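Long-range contacts in beta-fructofuranosidase (Arthrobacter, PDB 3WPU), which belongs to the levansucrase/invertase family, in the beta-fructosidase clan, whose members are built around a five-bladed beta-propeller: residues 76-81 / 97-102; 162-167 / 244-249; 248-253 / 260-265; 306-311 / 335-340. All coordinates share one frame; numbering follows the deposited sequence. Where two conformers were deposited one is given.

Contact 1: residues 76-81 / 97-102; sequences DTWPLT and FSLVAD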
# COMPACT_ATOMS: atom_id res chain seq x y z
N ASP A 76 5.15 -2.62 6.42
CA ASP A 76 4.15 -1.74 5.76
C ASP A 76 4.00 -0.42 6.52
O ASP A 76 3.76 -0.42 7.72
CB ASP A 76 2.76 -2.34 5.70
CG ASP A 76 2.70 -3.72 5.09
OD1 ASP A 76 3.72 -4.34 4.76
OD2 ASP A 76 1.57 -4.19 4.96
N THR A 77 4.11 0.69 5.80
CA THR A 77 4.09 2.01 6.39
C THR A 77 3.11 2.87 5.60
O THR A 77 2.98 2.73 4.37
CB THR A 77 5.50 2.60 6.40
OG1 THR A 77 6.31 1.75 7.25
CG2 THR A 77 5.52 4.03 6.87
N TRP A 78 2.46 3.78 6.31
CA TRP A 78 1.60 4.78 5.67
C TRP A 78 1.66 6.15 6.32
O TRP A 78 1.85 6.29 7.54
CB TRP A 78 0.15 4.31 5.59
CG TRP A 78 -0.52 3.91 6.88
CD1 TRP A 78 -1.34 4.67 7.65
CD2 TRP A 78 -0.45 2.63 7.50
NE1 TRP A 78 -1.80 3.94 8.73
CE2 TRP A 78 -1.25 2.68 8.67
CE3 TRP A 78 0.24 1.44 7.21
CZ2 TRP A 78 -1.39 1.58 9.53
CZ3 TRP A 78 0.09 0.36 8.05
CH2 TRP A 78 -0.69 0.45 9.22
N PRO A 79 1.46 7.20 5.49
CA PRO A 79 1.44 8.58 5.99
C PRO A 79 0.06 8.96 6.54
O PRO A 79 -0.87 8.19 6.47
CB PRO A 79 1.74 9.39 4.72
CG PRO A 79 1.08 8.60 3.64
CD PRO A 79 1.28 7.15 4.03
N LEU A 80 -0.02 10.15 7.10
CA LEU A 80 -1.29 10.75 7.47
C LEU A 80 -1.83 11.46 6.23
O LEU A 80 -1.11 12.27 5.61
CB LEU A 80 -1.03 11.74 8.59
CG LEU A 80 -2.17 12.27 9.40
CD1 LEU A 80 -3.10 11.12 9.81
CD2 LEU A 80 -1.55 12.96 10.62
N THR A 81 -3.08 11.18 5.87
CA THR A 81 -3.63 11.67 4.62
C THR A 81 -4.95 12.37 4.78
O THR A 81 -5.62 12.21 5.79
CB THR A 81 -3.81 10.53 3.60
OG1 THR A 81 -4.61 9.47 4.17
CG2 THR A 81 -2.46 9.95 3.21
N PHE A 97 2.67 5.90 10.24
CA PHE A 97 2.26 4.66 10.92
C PHE A 97 2.91 3.50 10.23
O PHE A 97 3.01 3.49 9.00
CB PHE A 97 0.74 4.50 10.86
CG PHE A 97 0.00 5.49 11.71
CD1 PHE A 97 -0.20 5.24 13.06
CD2 PHE A 97 -0.50 6.64 11.16
CE1 PHE A 97 -0.90 6.14 13.85
CE2 PHE A 97 -1.21 7.54 11.95
CZ PHE A 97 -1.40 7.29 13.29
N SER A 98 3.37 2.52 11.02
CA SER A 98 4.02 1.34 10.49
C SER A 98 3.61 0.07 11.22
O SER A 98 3.35 0.09 12.43
CB SER A 98 5.54 1.43 10.65
OG SER A 98 6.13 2.57 10.04
N LEU A 99 3.61 -1.06 10.50
CA LEU A 99 3.57 -2.36 11.13
C LEU A 99 4.95 -2.59 11.73
O LEU A 99 5.96 -2.38 11.05
CB LEU A 99 3.25 -3.49 10.13
CG LEU A 99 1.90 -3.39 9.43
CD1 LEU A 99 1.58 -4.69 8.73
CD2 LEU A 99 0.82 -3.01 10.43
N VAL A 100 4.96 -2.92 13.01
CA VAL A 100 6.22 -3.20 13.72
C VAL A 100 6.12 -4.52 14.48
O VAL A 100 5.03 -4.94 14.87
CB VAL A 100 6.63 -2.04 14.66
CG1 VAL A 100 6.81 -0.72 13.89
CG2 VAL A 100 5.64 -1.84 15.79
N ALA A 101 7.27 -5.15 14.71
CA ALA A 101 7.34 -6.40 15.43
C ALA A 101 8.62 -6.31 16.23
O ALA A 101 9.56 -5.65 15.80
CB ALA A 101 7.40 -7.60 14.50
N ASP A 102 8.63 -6.96 17.39
CA ASP A 102 9.81 -6.92 18.25
C ASP A 102 11.02 -7.52 17.56
O ASP A 102 10.93 -8.55 16.88
CB ASP A 102 9.53 -7.60 19.57
CG ASP A 102 8.45 -6.87 20.36
OD1 ASP A 102 7.48 -7.54 20.78
OD2 ASP A 102 8.59 -5.64 20.51

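Contact 2: residues 162-167 / 244-249; sequences QWSGSA and FRDPFT. With GOL (glycerol), chain C.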
# COMPACT_ATOMS: atom_id res chain seq x y z
N GLN A 162 -2.47 -6.33 14.56
CA GLN A 162 -2.88 -5.21 13.75
C GLN A 162 -2.08 -5.28 12.46
O GLN A 162 -0.85 -5.36 12.47
CB GLN A 162 -2.68 -3.88 14.45
CG GLN A 162 -3.42 -3.75 15.76
CD GLN A 162 -2.50 -3.59 16.95
OE1 GLN A 162 -1.47 -2.96 16.85
NE2 GLN A 162 -2.91 -4.13 18.10
N TRP A 163 -2.81 -5.33 11.36
CA TRP A 163 -2.24 -5.33 10.02
C TRP A 163 -2.57 -3.99 9.31
O TRP A 163 -3.19 -3.12 9.92
CB TRP A 163 -2.73 -6.59 9.29
CG TRP A 163 -2.01 -7.88 9.66
CD1 TRP A 163 -1.01 -8.05 10.57
CD2 TRP A 163 -2.27 -9.16 9.10
NE1 TRP A 163 -0.61 -9.38 10.59
CE2 TRP A 163 -1.37 -10.08 9.69
CE3 TRP A 163 -3.15 -9.62 8.12
CZ2 TRP A 163 -1.37 -11.45 9.35
CZ3 TRP A 163 -3.13 -10.99 7.77
CH2 TRP A 163 -2.24 -11.87 8.38
N SER A 164 -2.20 -3.85 8.02
CA SER A 164 -2.08 -2.57 7.33
C SER A 164 -3.41 -1.88 7.12
O SER A 164 -4.44 -2.50 7.10
CB SER A 164 -1.41 -2.74 5.94
OG SER A 164 -0.95 -1.49 5.43
N GLY A 165 -3.33 -0.58 6.94
CA GLY A 165 -4.47 0.22 6.55
C GLY A 165 -4.00 1.58 6.07
O GLY A 165 -3.16 1.68 5.17
N SER A 166 -4.58 2.63 6.65
CA SER A 166 -4.37 4.01 6.25
C SER A 166 -4.82 4.91 7.42
O SER A 166 -5.41 4.41 8.40
CB SER A 166 -5.17 4.35 5.00
OG SER A 166 -6.51 3.94 5.17
N ALA A 167 -4.58 6.22 7.33
CA ALA A 167 -4.89 7.12 8.44
C ALA A 167 -5.29 8.48 7.92
O ALA A 167 -4.53 9.10 7.18
CB ALA A 167 -3.70 7.23 9.39
N PHE A 244 -8.20 -10.77 3.19
CA PHE A 244 -9.19 -9.69 3.46
C PHE A 244 -8.50 -8.69 4.35
O PHE A 244 -8.29 -8.94 5.53
CB PHE A 244 -10.47 -10.23 4.11
CG PHE A 244 -11.56 -9.19 4.21
CD1 PHE A 244 -12.41 -8.96 3.15
CD2 PHE A 244 -11.71 -8.45 5.37
CE1 PHE A 244 -13.38 -7.96 3.24
CE2 PHE A 244 -12.69 -7.49 5.47
CZ PHE A 244 -13.53 -7.25 4.40
N ARG A 245 -8.01 -7.61 3.76
CA ARG A 245 -7.18 -6.65 4.50
C ARG A 245 -6.87 -5.39 3.72
O ARG A 245 -7.22 -5.29 2.54
CB ARG A 245 -5.85 -7.34 4.92
CG ARG A 245 -5.01 -7.89 3.78
CD ARG A 245 -3.72 -8.49 4.36
NE ARG A 245 -2.92 -9.16 3.35
CZ ARG A 245 -3.09 -10.40 2.92
NH1 ARG A 245 -4.03 -11.20 3.42
NH2 ARG A 245 -2.27 -10.88 2.00
N ASP A 246 -6.23 -4.45 4.42
CA ASP A 246 -5.54 -3.28 3.86
C ASP A 246 -6.51 -2.18 3.35
O ASP A 246 -6.46 -1.86 2.16
CB ASP A 246 -4.62 -3.66 2.70
CG ASP A 246 -3.56 -4.71 3.06
OD1 ASP A 246 -3.33 -4.95 4.26
OD2 ASP A 246 -3.03 -5.37 2.10
N PRO A 247 -7.29 -1.57 4.25
CA PRO A 247 -8.23 -0.50 3.83
C PRO A 247 -7.51 0.82 3.49
O PRO A 247 -6.69 1.33 4.27
CB PRO A 247 -9.09 -0.30 5.08
CG PRO A 247 -8.19 -0.67 6.20
CD PRO A 247 -7.46 -1.87 5.68
N PHE A 248 -7.87 1.39 2.33
CA PHE A 248 -7.42 2.70 1.88
C PHE A 248 -8.67 3.52 1.52
O PHE A 248 -9.40 3.11 0.63
CB PHE A 248 -6.52 2.55 0.64
CG PHE A 248 -6.15 3.86 -0.03
CD1 PHE A 248 -5.03 4.55 0.36
CD2 PHE A 248 -6.96 4.41 -1.03
CE1 PHE A 248 -4.67 5.76 -0.23
CE2 PHE A 248 -6.59 5.61 -1.64
CZ PHE A 248 -5.48 6.30 -1.23
N THR A 249 -8.89 4.65 2.20
CA THR A 249 -10.10 5.50 1.98
C THR A 249 -9.77 6.75 1.20
O THR A 249 -8.64 7.24 1.21
CB THR A 249 -10.81 5.89 3.30
OG1 THR A 249 -10.14 6.98 3.96
CG2 THR A 249 -11.02 4.69 4.22
C1 GOL C . 0.99 -8.88 7.08
O1 GOL C . 2.27 -8.91 7.74
C2 GOL C . 0.62 -7.42 6.79
O2 GOL C . 1.67 -6.86 5.97
C3 GOL C . -0.75 -7.31 6.12
O3 GOL C . -1.30 -5.98 6.11
O HOH W 1 -7.70 6.24 4.51

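Contact 3: residues 248-253 / 260-265; sequences FTFEDP and FMVFEG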
# COMPACT_ATOMS: atom_id res chain seq x y z
N PHE A 248 -7.87 1.39 2.33
CA PHE A 248 -7.42 2.70 1.88
C PHE A 248 -8.67 3.52 1.52
O PHE A 248 -9.40 3.11 0.63
CB PHE A 248 -6.52 2.55 0.64
CG PHE A 248 -6.15 3.86 -0.03
CD1 PHE A 248 -5.03 4.55 0.36
CD2 PHE A 248 -6.96 4.41 -1.03
CE1 PHE A 248 -4.67 5.76 -0.23
CE2 PHE A 248 -6.59 5.61 -1.64
CZ PHE A 248 -5.48 6.30 -1.23
N THR A 249 -8.89 4.65 2.20
CA THR A 249 -10.10 5.50 1.98
C THR A 249 -9.77 6.75 1.20
O THR A 249 -8.64 7.24 1.21
CB THR A 249 -10.81 5.89 3.30
OG1 THR A 249 -10.14 6.98 3.96
CG2 THR A 249 -11.02 4.69 4.22
N PHE A 250 -10.79 7.33 0.53
CA PHE A 250 -10.54 8.42 -0.35
C PHE A 250 -11.88 9.00 -0.80
O PHE A 250 -12.90 8.35 -0.67
CB PHE A 250 -9.79 7.98 -1.61
CG PHE A 250 -10.48 6.88 -2.37
CD1 PHE A 250 -11.28 7.16 -3.48
CD2 PHE A 250 -10.35 5.53 -1.98
CE1 PHE A 250 -11.89 6.15 -4.19
CE2 PHE A 250 -10.97 4.53 -2.68
CZ PHE A 250 -11.75 4.83 -3.78
N GLU A 251 -11.81 10.23 -1.29
CA GLU A 251 -12.88 10.81 -2.07
C GLU A 251 -12.52 10.70 -3.54
O GLU A 251 -11.40 11.00 -3.96
CB GLU A 251 -13.05 12.28 -1.71
CG GLU A 251 -14.25 12.94 -2.39
CD GLU A 251 -14.32 14.43 -2.11
OE1 GLU A 251 -13.49 15.18 -2.65
OE2 GLU A 251 -15.23 14.84 -1.39
N ASP A 252 -13.51 10.29 -4.33
CA ASP A 252 -13.43 10.26 -5.77
C ASP A 252 -13.85 11.64 -6.29
O ASP A 252 -14.95 12.08 -5.96
CB ASP A 252 -14.39 9.19 -6.27
CG ASP A 252 -14.44 9.07 -7.77
OD1 ASP A 252 -13.60 9.67 -8.48
OD2 ASP A 252 -15.35 8.35 -8.21
N PRO A 253 -13.00 12.31 -7.09
CA PRO A 253 -13.39 13.63 -7.63
C PRO A 253 -14.72 13.57 -8.39
O PRO A 253 -15.49 14.57 -8.41
CB PRO A 253 -12.22 13.98 -8.57
CG PRO A 253 -11.06 13.21 -8.03
CD PRO A 253 -11.61 11.96 -7.42
N PHE A 260 -15.09 6.51 -0.15
CA PHE A 260 -14.94 5.12 -0.58
C PHE A 260 -13.72 4.53 0.05
O PHE A 260 -12.92 5.23 0.65
CB PHE A 260 -14.83 5.02 -2.09
CG PHE A 260 -16.10 5.39 -2.80
CD1 PHE A 260 -17.08 4.43 -3.02
CD2 PHE A 260 -16.30 6.68 -3.23
CE1 PHE A 260 -18.27 4.77 -3.65
CE2 PHE A 260 -17.50 7.02 -3.86
CZ PHE A 260 -18.46 6.07 -4.07
N MET A 261 -13.63 3.21 -0.07
CA MET A 261 -12.49 2.44 0.43
C MET A 261 -12.21 1.32 -0.56
O MET A 261 -13.13 0.66 -1.03
CB MET A 261 -12.85 1.85 1.79
CG MET A 261 -11.83 0.87 2.41
SD MET A 261 -12.58 -0.10 3.73
CE MET A 261 -12.99 1.15 4.95
N VAL A 262 -10.93 1.07 -0.81
CA VAL A 262 -10.51 -0.16 -1.45
C VAL A 262 -9.72 -1.00 -0.47
O VAL A 262 -9.21 -0.50 0.54
CB VAL A 262 -9.72 0.04 -2.78
CG1 VAL A 262 -10.63 0.65 -3.85
CG2 VAL A 262 -8.51 0.91 -2.60
N PHE A 263 -9.72 -2.29 -0.74
CA PHE A 263 -9.06 -3.25 0.12
C PHE A 263 -8.81 -4.52 -0.69
O PHE A 263 -9.37 -4.71 -1.76
CB PHE A 263 -9.94 -3.56 1.35
CG PHE A 263 -11.34 -3.96 1.00
CD1 PHE A 263 -11.66 -5.29 0.78
CD2 PHE A 263 -12.32 -3.01 0.86
CE1 PHE A 263 -12.92 -5.67 0.41
CE2 PHE A 263 -13.60 -3.39 0.49
CZ PHE A 263 -13.90 -4.71 0.27
N GLU A 264 -7.90 -5.35 -0.20
CA GLU A 264 -7.68 -6.66 -0.77
C GLU A 264 -8.71 -7.68 -0.31
O GLU A 264 -8.99 -7.80 0.88
CB GLU A 264 -6.28 -7.20 -0.36
CG GLU A 264 -6.05 -8.61 -0.89
CD GLU A 264 -4.71 -9.20 -0.48
OE1 GLU A 264 -4.02 -8.59 0.34
OE2 GLU A 264 -4.39 -10.30 -0.98
N GLY A 265 -9.24 -8.44 -1.26
CA GLY A 265 -10.05 -9.62 -0.98
C GLY A 265 -9.65 -10.79 -1.85
O GLY A 265 -8.61 -10.75 -2.55

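Contact 4: residues 306-311 / 335-340; sequences GNVGLA and DQTERP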
# COMPACT_ATOMS: atom_id res chain seq x y z
N GLY A 306 -7.41 -13.71 -6.42
CA GLY A 306 -7.37 -12.45 -5.72
C GLY A 306 -8.32 -11.44 -6.33
O GLY A 306 -8.60 -11.50 -7.53
N ASN A 307 -8.78 -10.53 -5.50
CA ASN A 307 -9.52 -9.38 -5.99
C ASN A 307 -9.24 -8.10 -5.20
O ASN A 307 -8.59 -8.10 -4.14
CB ASN A 307 -11.04 -9.65 -6.18
CG ASN A 307 -11.83 -9.77 -4.87
OD1 ASN A 307 -11.30 -9.57 -3.78
ND2 ASN A 307 -13.12 -10.08 -4.99
N VAL A 308 -9.75 -7.00 -5.73
CA VAL A 308 -9.70 -5.72 -5.07
C VAL A 308 -11.14 -5.30 -4.87
O VAL A 308 -11.90 -5.17 -5.83
CB VAL A 308 -8.93 -4.63 -5.85
CG1 VAL A 308 -9.05 -3.30 -5.14
CG2 VAL A 308 -7.46 -5.03 -5.98
N GLY A 309 -11.48 -5.08 -3.61
CA GLY A 309 -12.82 -4.66 -3.21
C GLY A 309 -13.02 -3.17 -3.11
O GLY A 309 -12.07 -2.39 -3.06
N LEU A 310 -14.29 -2.78 -3.12
CA LEU A 310 -14.72 -1.39 -2.95
C LEU A 310 -15.83 -1.39 -1.88
O LEU A 310 -16.65 -2.33 -1.80
CB LEU A 310 -15.28 -0.84 -4.26
CG LEU A 310 -15.57 0.67 -4.27
CD1 LEU A 310 -14.32 1.53 -4.15
CD2 LEU A 310 -16.36 1.04 -5.53
N ALA A 311 -15.82 -0.35 -1.05
CA ALA A 311 -16.87 -0.12 -0.07
C ALA A 311 -17.14 1.38 -0.03
O ALA A 311 -16.30 2.20 -0.40
CB ALA A 311 -16.50 -0.63 1.31
N ASP A 335 -3.13 -14.94 -6.44
CA ASP A 335 -3.76 -15.10 -5.13
C ASP A 335 -3.95 -13.76 -4.42
O ASP A 335 -4.89 -13.59 -3.63
CB ASP A 335 -2.84 -15.99 -4.26
CG ASP A 335 -3.44 -16.33 -2.90
OD1 ASP A 335 -4.66 -16.63 -2.80
OD2 ASP A 335 -2.66 -16.30 -1.91
N GLN A 336 -3.04 -12.83 -4.69
CA GLN A 336 -2.87 -11.67 -3.83
C GLN A 336 -2.63 -10.36 -4.58
O GLN A 336 -1.56 -10.11 -5.09
CB GLN A 336 -1.72 -11.95 -2.85
CG GLN A 336 -2.07 -12.96 -1.78
CD GLN A 336 -1.06 -12.95 -0.66
OE1 GLN A 336 -1.35 -13.38 0.43
NE2 GLN A 336 0.12 -12.39 -0.92
N THR A 337 -3.67 -9.54 -4.70
CA THR A 337 -3.53 -8.17 -5.14
C THR A 337 -3.56 -7.35 -3.84
O THR A 337 -4.63 -6.98 -3.34
CB THR A 337 -4.72 -7.81 -6.06
OG1 THR A 337 -5.91 -8.36 -5.49
CG2 THR A 337 -4.54 -8.45 -7.44
N GLU A 338 -2.39 -7.11 -3.26
CA GLU A 338 -2.29 -6.53 -1.94
C GLU A 338 -2.27 -5.00 -1.94
O GLU A 338 -1.93 -4.38 -2.95
CB GLU A 338 -1.02 -7.05 -1.25
CG GLU A 338 -0.97 -8.55 -1.22
CD GLU A 338 0.20 -9.05 -0.40
OE1 GLU A 338 0.13 -8.95 0.84
OE2 GLU A 338 1.11 -9.62 -1.02
N ARG A 339 -2.56 -4.42 -0.78
CA ARG A 339 -2.42 -3.00 -0.57
C ARG A 339 -2.90 -2.09 -1.71
O ARG A 339 -2.17 -1.23 -2.22
CB ARG A 339 -0.97 -2.68 -0.23
CG ARG A 339 -0.93 -1.42 0.52
CD ARG A 339 0.43 -1.02 0.98
NE ARG A 339 0.23 0.22 1.69
CZ ARG A 339 1.12 0.79 2.47
NH1 ARG A 339 2.34 0.25 2.63
NH2 ARG A 339 0.78 1.92 3.05
N PRO A 340 -4.16 -2.27 -2.09
CA PRO A 340 -4.66 -1.45 -3.18
C PRO A 340 -4.81 0.02 -2.76
O PRO A 340 -5.15 0.33 -1.61
CB PRO A 340 -6.02 -2.07 -3.47
CG PRO A 340 -6.45 -2.65 -2.17
CD PRO A 340 -5.17 -3.20 -1.57

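Contact 1: residues 76-81 / 97-102
Trp-78 and Phe-97 are a hydrogen-bonded pair of the antiparallel strands 72-81 and 93-102, with a backbone bond in each direction: Trp-78 N gives to Phe-97 O at 2.8 Å, and Phe-97 N gives to Trp-78 O. A third backbone bond runs from Leu-99 N to Asp-76 O. Two CA-H...O contacts fill in between them, from Ser-98 CA to Asp-76 O and from Thr-77 CA to Phe-97 O.

The one side-chain hydrogen bond joins the hydroxyls of the non-hydrogen-bonded pair. Ser-98 OG donates to Thr-77 OG1 at 2.9 Å, and Thr-77 OG1 in turn binds Trp-75 O, so the two hydroxyls make a short relay.

Apolar contacts dominate the other face of the sheet. Trp-78 CG lies between its own backbone N and carbonyl carbon (chi1 56°), which swings the indole toward the partner strand. Phe-97 CB then sits over the five-membered ring, 3.6 Å from its centroid, in a CH-pi contact. The phenyl ring itself is slid aside and barely overlaps the indole, although the planes are only 21° apart. Trp-78 NE1 is buried without a polar partner, with Phe-97 CB 3.4 Å from it. At the far rim of the indole, Trp-78 CH2 meets Leu-99 CD2 at 4.0 Å, near the ring plane.

The side chains of Asp-76 and Leu-99 lie side by side, pointing the same way; the carboxylate is held by Ser-422 through OD1 and, through OD2, by a glycerol probably from the crystallisation liquor. The pairing is consistent with antiparallel neighbours within one blade of the five-bladed propeller of this family, with strand 72-81 beside the glycerol-holding pocket.

Contact 2: residues 162-167 / 244-249
Ser-166 and Pro-247 join two strands that run parallel, 4° apart, yet belong to different sheets; such side-by-side packing of the inner strands of adjacent blades is consistent with a five-bladed beta-propeller. The close-packed half centres on Gly-165, whose CA lies 3.8 Å from Pro-247 CG, while Ser-164 O rests on Pro-247 CD at 3.4 Å. The same carbonyl receives a CA-H...O contact from Asp-246 and a hydrogen bond from Thr-180 OG1. Ser-166 N faces Pro-247 O at too poor an angle to bond.

At the Trp-163 and Arg-245 end the strands make fewer direct contacts, Trp-163 CE3 lying 4.0 Å from Arg-245 CD, and a glycerol, probably from the crystallisation liquor, lies between them. Its C1 is over the centre of one face of the Trp-163 ring, and its C3 packs on Arg-245 CD. Glycerol O3 is gripped twice, taking the N-H of Ser-164 at 3.0 Å and donating to Asp-246 OD1 at 2.9 Å. The other carboxylate oxygen, OD2, accepts from Arg-339 N, which would steady the acid beside the ligand. The guanidinium of Arg-245 stands 82° to the indole plane and forms a salt bridge with Glu-338.

At the opposite end Ser-166 OG lies between its own backbone N and carbonyl carbon (chi1 50°), which directs it at the neighbouring strand. It donates to Pro-247 O at 2.8 Å from above the carbonyl plane, and accepts from a water that also takes the N-H of Thr-249 at 3.0 Å.

Contact 3: residues 248-253 / 260-265
Phe-248 O is gripped from the partner strand by two groups. Val-262 N donates to Phe-248 O at 2.9 Å, and Met-261 CA makes a CA-H...O contact with Phe-248 O at 3.2 Å; the oxygen also lies at the edge of the Phe-250 ring, in the ring plane. Phe-260 O is held likewise, by Phe-250 N and by Thr-249 CA. Return bonds from Phe-248 N to Val-262 O and from Phe-260 N to Phe-250 O complete the antiparallel pairing of a beta hairpin, whose strands 245-250 and 260-266 would be the inner two of a propeller blade.

On the face carrying Phe-248, Phe-250, Phe-260 and Val-262, Phe-250 CG is tucked between its backbone N and carbonyl carbon (chi1 56°). That turn carries the ring across the neighbouring strand, where Phe-260 CB covers one face, 3.9 Å from the centroid and 27° off the normal. Farther along the ring, CE2 of Phe-250 reaches Val-262 CG1 at 4.1 Å. Val-262 CG2 touches Phe-248 CD2, the two side chains lying alongside each other.

The reverse face is thinner: Thr-249 CG2 meets Met-261 CE at 4.1 Å, and the threonine hydroxyl turns to Arg-168. Between 248-253 and 260-265 the hydrogen bonds are thus all backbone bonds, and the touching side chains pack through carbon atoms.

Contact 4: residues 306-311 / 335-340
Val-308 stands where strand 305-313 meets the loop carrying Thr-337 and leading into Pro-340, and its CB divides the contact between its two methyls. CG1, anti to the backbone N (chi1 174°), runs past the proline ring, 3.7 Å from Pro-340 CB and 4.0 Å from Pro-340 CG. The other branch, CG2, crosses to Thr-337, lying 3.7 Å from its OG1 and 3.9 Å from its CB.

The same threonine hydroxyl donates a weak hydrogen bond to Asn-307 O at 3.0 Å, so OG1 touches both a strand carbonyl and a methyl group. By its position strand 305-313 would be the third of a propeller blade, and residues 335-340 probably make the crossing to the next blade, where strand 340-345 begins. The chain turns its corner at Arg-339, with phi/psi of 42/55°. Around the corner Glu-338 OE2 is hydrogen-bonded to Tyr-421, while the guanidinium of Arg-339 reaches Thr-77 O.

At the start of the loop the backbones themselves close up. Gly-306 CA comes within 3.4 Å of Asp-335 O, a carbonyl that also takes a weak hydrogen bond from Asn-266 ND2.

All four contacts are buried, and none is a surface patch. Contacts 1 and 3 are alike, each an antiparallel pair with regular backbone bonding and an aromatic side chain folded over its neighbour. Contact 2 sets two sheets side by side, and contact 4 sets a strand against the loop leading to another sheet; in each the direct bond between the segments comes from one hydroxyl, weak in contact 4, and contact 2 adds a water and a glycerol. Contacts 2 and 3 share Phe-248 and Thr-249, while strand 260-266 of contact 3 bonds to strand 305-313 of contact 4. Strands 72-81 and 159-169 tie contact 1 to contact 2. Arg-339 connects contact 4 to contact 1 through its side chain and to contact 2 through its backbone N-H.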